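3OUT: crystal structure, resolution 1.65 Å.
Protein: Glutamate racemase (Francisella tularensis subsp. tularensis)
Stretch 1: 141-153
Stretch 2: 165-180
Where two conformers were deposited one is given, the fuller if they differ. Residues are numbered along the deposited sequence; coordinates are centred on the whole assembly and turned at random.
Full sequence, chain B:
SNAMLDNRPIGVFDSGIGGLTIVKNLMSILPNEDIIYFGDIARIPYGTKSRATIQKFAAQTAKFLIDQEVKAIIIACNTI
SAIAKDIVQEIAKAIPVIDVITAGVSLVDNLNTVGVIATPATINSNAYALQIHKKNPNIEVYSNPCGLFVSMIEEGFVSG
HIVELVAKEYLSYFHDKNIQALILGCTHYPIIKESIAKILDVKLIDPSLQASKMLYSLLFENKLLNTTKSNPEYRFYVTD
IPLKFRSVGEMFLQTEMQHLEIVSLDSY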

ATOM      1  N   VAL B 141      36.582  -2.493   7.417  1.00 10.92           N
ATOM      2  CA  VAL B 141      35.368  -1.669   7.215  1.00 11.05           C
ATOM      3  C   VAL B 141      34.682  -1.349   8.547  1.00 10.90           C
ATOM      4  O   VAL B 141      34.335  -2.249   9.297  1.00 13.46           O
ATOM      5  CB  VAL B 141      34.372  -2.348   6.272  1.00 10.92           C
ATOM      6  CG1 VAL B 141      33.137  -1.418   6.032  1.00 10.00           C
ATOM      7  CG2 VAL B 141      35.023  -2.723   4.942  1.00 10.31           C
ATOM      8  N   TYR B 142      34.584  -0.054   8.847  1.00 11.19           N
ATOM      9  CA  TYR B 142      33.904   0.445  10.041  1.00 11.90           C
ATOM     10  C   TYR B 142      32.607   1.147   9.609  1.00 12.04           C
ATOM     11  O   TYR B 142      32.624   2.035   8.761  1.00 12.45           O
ATOM     12  CB  TYR B 142      34.794   1.440  10.752  1.00 12.85           C
ATOM     13  CG  TYR B 142      36.024   0.804  11.358  1.00 15.96           C
ATOM     14  CD1 TYR B 142      35.952   0.109  12.569  1.00 18.37           C
ATOM     15  CD2 TYR B 142      37.229   0.911  10.720  1.00 17.40           C
ATOM     16  CE1 TYR B 142      37.101  -0.455  13.133  1.00 21.15           C
ATOM     17  CE2 TYR B 142      38.381   0.350  11.256  1.00 20.70           C
ATOM     18  CZ  TYR B 142      38.311  -0.323  12.454  1.00 21.98           C
ATOM     19  OH  TYR B 142      39.489  -0.841  12.957  1.00 27.18           O
ATOM     20  N   SER B 143      31.500   0.710  10.181  1.00 12.28           N
ATOM     21  CA  SER B 143      30.194   1.196   9.768  1.00 12.51           C
ATOM     22  C   SER B 143      29.434   1.763  10.948  1.00 13.43           C
ATOM     23  O   SER B 143      29.472   1.191  12.057  1.00 13.83           O
ATOM     24  CB  SER B 143      29.399   0.040   9.182  1.00 12.71           C
ATOM     25  OG  SER B 143      30.014  -0.525   8.031  1.00 13.30           O
ATOM     26  N   ASN B 144      28.723   2.866  10.719  1.00 11.97           N
ATOM     27  CA  ASN B 144      27.885   3.460  11.767  1.00 12.03           C
ATOM     28  C   ASN B 144      26.617   4.071  11.163  1.00 10.88           C
ATOM     29  O   ASN B 144      26.716   4.878  10.274  1.00 10.96           O
ATOM     30  CB  ASN B 144      28.652   4.525  12.553  1.00 12.53           C
ATOM     31  CG  ASN B 144      28.091   4.752  13.960  1.00 13.56           C
ATOM     32  OD1 ASN B 144      27.657   3.806  14.621  1.00 16.92           O
ATOM     33  ND2 ASN B 144      28.134   6.010  14.430  1.00 14.04           N
ATOM     34  N   PRO B 145      25.422   3.703  11.699  1.00  9.99           N
ATOM     35  CA  PRO B 145      24.198   4.348  11.210  1.00 10.16           C
ATOM     36  C   PRO B 145      24.086   5.817  11.670  1.00 10.41           C
ATOM     37  O   PRO B 145      24.606   6.181  12.725  1.00 11.49           O
ATOM     38  CB  PRO B 145      23.089   3.481  11.803  1.00 10.70           C
ATOM     39  CG  PRO B 145      23.637   2.879  12.958  1.00 12.86           C
ATOM     40  CD  PRO B 145      25.128   2.737  12.761  1.00 10.44           C
ATOM     41  N   CYS B 146      23.436   6.664  10.864  1.00 10.30           N
ATOM     42  CA  CYS B 146      23.224   8.064  11.222  1.00  9.79           C
ATOM     43  C   CYS B 146      21.740   8.363  11.136  1.00  9.10           C
ATOM     44  O   CYS B 146      21.302   9.162  10.303  1.00 10.11           O
ATOM     45  CB  CYS B 146      23.986   8.988  10.295  1.00  9.92           C
ATOM     46  SG  CYS B 146      25.818   8.791  10.352  1.00 11.82           S
ATOM     47  N   GLY B 147      20.965   7.714  12.000  1.00  9.96           N
ATOM     48  CA  GLY B 147      19.502   7.686  11.847  1.00  9.23           C
ATOM     49  C   GLY B 147      18.808   9.019  11.624  1.00  9.81           C
ATOM     50  O   GLY B 147      17.927   9.125  10.756  1.00 10.44           O
ATOM     51  N   LEU B 148      19.203  10.052  12.380  1.00  8.19           N
ATOM     52  CA  LEU B 148      18.548  11.354  12.293  1.00  8.41           C
ATOM     53  C   LEU B 148      18.858  12.149  11.039  1.00  8.06           C
ATOM     54  O   LEU B 148      18.086  13.064  10.697  1.00  8.07           O
ATOM     55  CB  LEU B 148      18.853  12.236  13.503  1.00  9.09           C
ATOM     56  CG  LEU B 148      18.002  13.492  13.779  1.00 10.04           C
ATOM     57  CD1 LEU B 148      16.466  13.215  13.756  1.00  7.90           C
ATOM     58  CD2 LEU B 148      18.403  14.111  15.128  1.00  9.36           C
ATOM     59  N   PHE B 149      19.932  11.807  10.318  1.00  8.41           N
ATOM     60  CA  PHE B 149      20.335  12.686   9.226  1.00  8.72           C
ATOM     61  C   PHE B 149      19.257  12.912   8.138  1.00  7.95           C
ATOM     62  O   PHE B 149      19.087  14.031   7.646  1.00  8.60           O
ATOM     63  CB  PHE B 149      21.601  12.161   8.533  1.00  9.06           C
ATOM     64  CG  PHE B 149      22.934  12.552   9.163  1.00  9.58           C
ATOM     65  CD1 PHE B 149      23.053  13.376  10.277  1.00 10.92           C
ATOM     66  CD2 PHE B 149      24.095  12.040   8.598  1.00 11.28           C
ATOM     67  CE1 PHE B 149      24.300  13.731  10.767  1.00 12.13           C
ATOM     68  CE2 PHE B 149      25.355  12.342   9.127  1.00 10.53           C
ATOM     69  CZ  PHE B 149      25.451  13.208  10.181  1.00 10.55           C
ATOM     70  N   VAL B 150      18.568  11.863   7.714  1.00  9.29           N
ATOM     71  CA  VAL B 150      17.601  11.995   6.648  1.00  8.06           C
ATOM     72  C   VAL B 150      16.519  13.021   6.983  1.00  8.27           C
ATOM     73  O   VAL B 150      16.289  13.961   6.216  1.00  8.48           O
ATOM     74  CB  VAL B 150      16.974  10.645   6.249  1.00  8.71           C
ATOM     75  CG1 VAL B 150      15.705  10.821   5.438  1.00  8.04           C
ATOM     76  CG2 VAL B 150      18.000   9.779   5.464  1.00  9.12           C
ATOM     77  N   SER B 151      15.846  12.865   8.120  1.00  8.12           N
ATOM     78  CA  SER B 151      14.785  13.821   8.482  1.00  8.22           C
ATOM     79  C   SER B 151      15.334  15.243   8.692  1.00  9.08           C
ATOM     80  O   SER B 151      14.733  16.215   8.271  1.00  9.31           O
ATOM     81  CB  SER B 151      14.046  13.341   9.713  1.00  8.43           C
ATOM     82  OG  SER B 151      12.981  14.268   9.965  1.00  9.41           O
HETATM   83  N   MSE B 152      16.486  15.334   9.343  1.00  8.83           N
HETATM   84  CA  MSE B 152      17.174  16.590   9.630  1.00  9.21           C
HETATM   85  C   MSE B 152      17.341  17.378   8.326  1.00  9.06           C
HETATM   86  O   MSE B 152      17.000  18.560   8.251  1.00  8.79           O
HETATM   87  CB  MSE B 152      18.553  16.294  10.281  1.00  9.88           C
HETATM   88  CG  MSE B 152      19.298  17.496  10.638  1.00 11.52           C
HETATM   89 SE   MSE B 152      21.054  17.046  11.363  1.00 16.95          SE
HETATM   90  CE  MSE B 152      21.862  16.658   9.613  1.00 10.87           C
ATOM     91  N   ILE B 153      17.830  16.693   7.301  1.00  7.85           N
ATOM     92  CA  ILE B 153      18.122  17.326   6.024  1.00  8.53           C
ATOM     93  C   ILE B 153      16.821  17.691   5.299  1.00  8.85           C
ATOM     94  O   ILE B 153      16.683  18.778   4.707  1.00 10.29           O
ATOM     95  CB  ILE B 153      19.069  16.408   5.187  1.00  8.73           C
ATOM     96  CG1 ILE B 153      20.466  16.423   5.829  1.00  9.34           C
ATOM     97  CG2 ILE B 153      19.140  16.822   3.713  1.00  8.27           C
ATOM     98  CD1 ILE B 153      21.333  15.270   5.339  1.00 10.24           C
ATOM     99  N   LEU B 165      26.420  19.302  15.741  1.00 15.90           N
ATOM    100  CA  LEU B 165      26.302  18.487  16.921  1.00 15.14           C
ATOM    101  C   LEU B 165      25.759  17.080  16.650  1.00 14.13           C
ATOM    102  O   LEU B 165      26.218  16.146  17.259  1.00 14.06           O
ATOM    103  CB  LEU B 165      25.439  19.168  17.970  1.00 15.20           C
ATOM    104  CG  LEU B 165      26.070  20.343  18.735  1.00 18.89           C
ATOM    105  CD1 LEU B 165      25.005  20.986  19.570  1.00 20.56           C
ATOM    106  CD2 LEU B 165      27.234  19.894  19.605  1.00 20.16           C
ATOM    107  N   VAL B 166      24.748  16.964  15.778  1.00 13.75           N
ATOM    108  CA  VAL B 166      24.253  15.648  15.400  1.00 13.35           C
ATOM    109  C   VAL B 166      25.381  14.852  14.698  1.00 12.27           C
ATOM    110  O   VAL B 166      25.565  13.691  14.986  1.00 13.71           O
ATOM    111  CB  VAL B 166      23.000  15.745  14.489  1.00 12.06           C
ATOM    112  CG1 VAL B 166      22.550  14.334  14.039  1.00 13.34           C
ATOM    113  CG2 VAL B 166      21.852  16.484  15.252  1.00 12.64           C
ATOM    114  N   ALA B 167      26.118  15.494  13.787  1.00 12.73           N
ATOM    115  CA  ALA B 167      27.234  14.833  13.106  1.00 12.86           C
ATOM    116  C   ALA B 167      28.304  14.393  14.114  1.00 14.66           C
ATOM    117  O   ALA B 167      28.840  13.277  14.014  1.00 15.18           O
ATOM    118  CB  ALA B 167      27.829  15.719  12.008  1.00 13.74           C
ATOM    119  N   LYS B 168      28.616  15.230  15.098  1.00 14.82           N
ATOM    120  CA  LYS B 168      29.608  14.811  16.134  1.00 16.68           C
ATOM    121  C   LYS B 168      29.147  13.554  16.842  1.00 16.45           C
ATOM    122  O   LYS B 168      29.942  12.630  17.083  1.00 16.63           O
ATOM    123  CB  LYS B 168      29.917  15.947  17.127  1.00 17.44           C
ATOM    124  CG  LYS B 168      30.630  17.125  16.490  1.00 24.10           C
ATOM    125  CD  LYS B 168      30.960  18.218  17.523  1.00 30.92           C
ATOM    126  CE  LYS B 168      31.303  19.559  16.866  1.00 34.65           C
ATOM    127  NZ  LYS B 168      31.108  20.721  17.792  1.00 38.70           N
ATOM    128  N   GLU B 169      27.848  13.468  17.140  1.00 15.84           N
ATOM    129  CA  GLU B 169      27.305  12.300  17.815  1.00 17.18           C
ATOM    130  C   GLU B 169      27.557  11.008  17.027  1.00 16.22           C
ATOM    131  O   GLU B 169      27.935   9.992  17.609  1.00 17.79           O
ATOM    132  CB  GLU B 169      25.797  12.503  18.065  1.00 18.98           C
ATOM    133  CG  GLU B 169      25.083  11.336  18.673  1.00 22.61           C
ATOM    134  CD  GLU B 169      25.346  11.141  20.153  1.00 29.72           C
ATOM    135  OE1 GLU B 169      25.907  12.049  20.819  1.00 32.53           O
ATOM    136  OE2 GLU B 169      24.961  10.050  20.638  1.00 36.33           O
ATOM    137  N   TYR B 170      27.361  11.055  15.706  1.00 15.00           N
ATOM    138  CA  TYR B 170      27.473   9.888  14.866  1.00 14.11           C
ATOM    139  C   TYR B 170      28.906   9.617  14.388  1.00 15.06           C
ATOM    140  O   TYR B 170      29.259   8.468  14.118  1.00 16.32           O
ATOM    141  CB  TYR B 170      26.585  10.038  13.625  1.00 13.67           C
ATOM    142  CG  TYR B 170      25.093   9.981  13.905  1.00 10.65           C
ATOM    143  CD1 TYR B 170      24.569   9.029  14.767  1.00 11.56           C
ATOM    144  CD2 TYR B 170      24.204  10.879  13.296  1.00  9.29           C
ATOM    145  CE1 TYR B 170      23.192   8.961  15.031  1.00 11.10           C
ATOM    146  CE2 TYR B 170      22.825  10.796  13.554  1.00 10.74           C
ATOM    147  CZ  TYR B 170      22.333   9.851  14.406  1.00 10.32           C
ATOM    148  OH  TYR B 170      20.987   9.756  14.641  1.00 11.20           O
ATOM    149  N   LEU B 171      29.697  10.654  14.226  1.00 15.45           N
ATOM    150  CA  LEU B 171      31.029  10.506  13.593  1.00 16.41           C
ATOM    151  C   LEU B 171      32.164  10.319  14.580  1.00 17.67           C
ATOM    152  O   LEU B 171      33.275   9.943  14.177  1.00 16.45           O
ATOM    153  CB  LEU B 171      31.325  11.707  12.696  1.00 15.80           C
ATOM    154  CG  LEU B 171      30.401  11.928  11.512  1.00 17.89           C
ATOM    155  CD1 LEU B 171      30.676  13.234  10.872  1.00 16.16           C
ATOM    156  CD2 LEU B 171      30.512  10.774  10.494  1.00 17.73           C
ATOM    157  N   SER B 172      31.900  10.559  15.863  0.50 18.35           N
ATOM    158  CA  SER B 172      32.920  10.367  16.898  0.50 19.33           C
ATOM    159  C   SER B 172      33.403   8.909  16.938  0.50 19.66           C
ATOM    160  O   SER B 172      34.573   8.656  17.258  0.50 20.37           O
ATOM    161  CB  SER B 172      32.385  10.818  18.264  0.50 19.58           C
ATOM    162  OG  SER B 172      31.241  10.076  18.625  0.50 20.35           O
ATOM    163  N   TYR B 173      32.520   7.966  16.594  1.00 19.34           N
ATOM    164  CA  TYR B 173      32.881   6.554  16.458  1.00 19.49           C
ATOM    165  C   TYR B 173      34.150   6.348  15.611  1.00 18.60           C
ATOM    166  O   TYR B 173      34.861   5.393  15.861  1.00 19.50           O
ATOM    167  CB  TYR B 173      31.713   5.765  15.854  1.00 19.73           C
ATOM    168  CG  TYR B 173      32.015   4.348  15.426  1.00 19.84           C
ATOM    169  CD1 TYR B 173      32.177   3.344  16.354  1.00 23.70           C
ATOM    170  CD2 TYR B 173      32.109   4.005  14.078  1.00 17.65           C
ATOM    171  CE1 TYR B 173      32.432   2.030  15.952  1.00 25.25           C
ATOM    172  CE2 TYR B 173      32.365   2.710  13.680  1.00 20.56           C
ATOM    173  CZ  TYR B 173      32.521   1.733  14.611  1.00 22.62           C
ATOM    174  OH  TYR B 173      32.756   0.446  14.228  1.00 26.61           O
ATOM    175  N   PHE B 174      34.402   7.221  14.627  1.00 19.04           N
ATOM    176  CA  PHE B 174      35.503   7.021  13.673  1.00 19.24           C
ATOM    177  C   PHE B 174      36.820   7.632  14.121  1.00 20.79           C
ATOM    178  O   PHE B 174      37.837   7.406  13.492  1.00 20.17           O
ATOM    179  CB  PHE B 174      35.153   7.585  12.294  1.00 18.28           C
ATOM    180  CG  PHE B 174      33.985   6.897  11.654  1.00 16.06           C
ATOM    181  CD1 PHE B 174      34.141   5.674  11.067  1.00 14.10           C
ATOM    182  CD2 PHE B 174      32.741   7.492  11.638  1.00 14.71           C
ATOM    183  CE1 PHE B 174      33.069   5.025  10.466  1.00 15.56           C
ATOM    184  CE2 PHE B 174      31.661   6.866  11.063  1.00 13.83           C
ATOM    185  CZ  PHE B 174      31.824   5.626  10.475  1.00 14.07           C
ATOM    186  N   HIS B 175      36.807   8.432  15.179  1.00 23.41           N
ATOM    187  CA  HIS B 175      38.019   9.215  15.477  1.00 25.24           C
ATOM    188  C   HIS B 175      39.252   8.353  15.755  1.00 26.24           C
ATOM    189  O   HIS B 175      40.353   8.721  15.336  1.00 28.04           O
ATOM    190  CB  HIS B 175      37.785  10.217  16.601  1.00 25.12           C
ATOM    191  CG  HIS B 175      37.079  11.450  16.144  1.00 27.55           C
ATOM    192  ND1 HIS B 175      36.095  12.070  16.889  1.00 29.43           N
ATOM    193  CD2 HIS B 175      37.205  12.174  15.006  1.00 28.99           C
ATOM    194  CE1 HIS B 175      35.646  13.124  16.229  1.00 29.65           C
ATOM    195  NE2 HIS B 175      36.299  13.206  15.080  1.00 31.05           N
ATOM    196  N   ASP B 176      39.080   7.215  16.410  1.00 26.79           N
ATOM    197  CA  ASP B 176      40.232   6.339  16.691  1.00 27.71           C
ATOM    198  C   ASP B 176      40.447   5.234  15.638  1.00 26.64           C
ATOM    199  O   ASP B 176      41.277   4.348  15.858  1.00 27.35           O
ATOM    200  CB  ASP B 176      40.094   5.699  18.090  1.00 28.35           C
ATOM    201  CG  ASP B 176      38.987   4.672  18.167  1.00 31.28           C
ATOM    202  OD1 ASP B 176      38.157   4.624  17.261  1.00 34.91           O
ATOM    203  OD2 ASP B 176      38.926   3.912  19.148  1.00 34.85           O
ATOM    204  N   LYS B 177      39.731   5.268  14.507  1.00 24.48           N
ATOM    205  CA  LYS B 177      39.742   4.117  13.582  1.00 24.07           C
ATOM    206  C   LYS B 177      40.726   4.259  12.428  1.00 22.78           C
ATOM    207  O   LYS B 177      40.908   3.303  11.669  1.00 23.22           O
ATOM    208  CB  LYS B 177      38.337   3.863  12.977  1.00 23.90           C
ATOM    209  CG  LYS B 177      37.187   3.642  13.976  1.00 25.53           C
ATOM    210  CD  LYS B 177      37.484   2.512  14.960  1.00 28.15           C
ATOM    211  CE  LYS B 177      36.236   2.019  15.691  1.00 29.84           C
ATOM    212  NZ  LYS B 177      35.842   2.886  16.837  1.00 29.28           N
ATOM    213  N   ASN B 178      41.331   5.434  12.266  1.00 22.07           N
ATOM    214  CA  ASN B 178      42.291   5.681  11.206  1.00 22.04           C
ATOM    215  C   ASN B 178      41.738   5.313   9.815  1.00 19.96           C
ATOM    216  O   ASN B 178      42.416   4.681   8.985  1.00 18.77           O
ATOM    217  CB  ASN B 178      43.603   4.920  11.487  1.00 22.88           C
ATOM    218  CG  ASN B 178      44.188   5.239  12.847  1.00 27.69           C
ATOM    219  OD1 ASN B 178      44.427   6.408  13.171  1.00 34.85           O
ATOM    220  ND2 ASN B 178      44.422   4.198  13.663  1.00 32.28           N
ATOM    221  N   ILE B 179      40.501   5.721   9.538  1.00 17.40           N
ATOM    222  CA  ILE B 179      39.949   5.482   8.198  1.00 15.67           C
ATOM    223  C   ILE B 179      40.628   6.358   7.129  1.00 14.72           C
ATOM    224  O   ILE B 179      41.008   7.524   7.377  1.00 15.20           O
ATOM    225  CB  ILE B 179      38.374   5.612   8.161  1.00 14.72           C
ATOM    226  CG1 ILE B 179      37.916   7.064   8.153  1.00 15.39           C
ATOM    227  CG2 ILE B 179      37.741   4.820   9.306  1.00 15.37           C
ATOM    228  CD1 ILE B 179      36.313   7.215   8.125  1.00 13.96           C
ATOM    229  N   GLN B 180      40.755   5.811   5.919  1.00 14.55           N
ATOM    230  CA  GLN B 180      41.308   6.525   4.769  1.00 14.37           C
ATOM    231  C   GLN B 180      40.280   7.284   3.946  1.00 13.20           C
ATOM    232  O   GLN B 180      40.618   8.193   3.183  1.00 13.28           O
ATOM    233  CB  GLN B 180      42.072   5.553   3.897  1.00 14.31           C
ATOM    234  CG  GLN B 180      43.323   4.993   4.585  1.00 16.18           C
ATOM    235  CD  GLN B 180      43.941   3.854   3.822  1.00 21.38           C
ATOM    236  OE1 GLN B 180      43.308   2.817   3.601  1.00 17.39           O
ATOM    237  NE2 GLN B 180      45.198   4.038   3.406  1.00 22.70           N
TER
HETATM  238  O   HOH W   1      41.773   0.656  12.012  1.00 32.30           O
HETATM  239  O   HOH W   2      31.887  -1.172  12.373  1.00 18.13           O

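The strand alternates: Val141 and Ser143 point their CA-to-CB bonds away from the second stretch, Tyr142 and Asn144 toward it. Tyr142 lies among several side chains. Lys177 lays its CD over one face of the ring, 3.8 Å from the centroid, an aliphatic use of a lysine whose NZ is held by Tyr173 O and, in a salt bridge, by Asp176 OD1 (both 2.9 Å). Tyr173 OH sits at the ring edge, 3.6 Å from Tyr142 CD1. Water extends the contact: one molecule joins Tyr142 OH to Lys177 O, another Ser143 N to Tyr173 OH.

Asn144 does polar work, its ND2 donating to Tyr170 O at 2.7 Å, while its CB packs 3.9 Å from Phe174 CZ.

From here Tyr170 organises the contact. Cys146 CA stands 3.5 Å from its ring centroid, almost on the ring normal, so backbone and ring meet closely. At the turn from Cys146 to Phe149, Leu148 N donates to Tyr170 OH (2.9 Å, 162°); Gly147 N, though 3.3 Å from Tyr170 OH, is too poorly angled to bond. Phe149 then offers its face to the edge of Tyr170, planes at 88°, and its CZ reaches Ala167 CB at 3.9 Å. Selenomethionine Met152 closes the series, SE 3.9 Å from Val166 CB, where the two helices run nearly antiparallel.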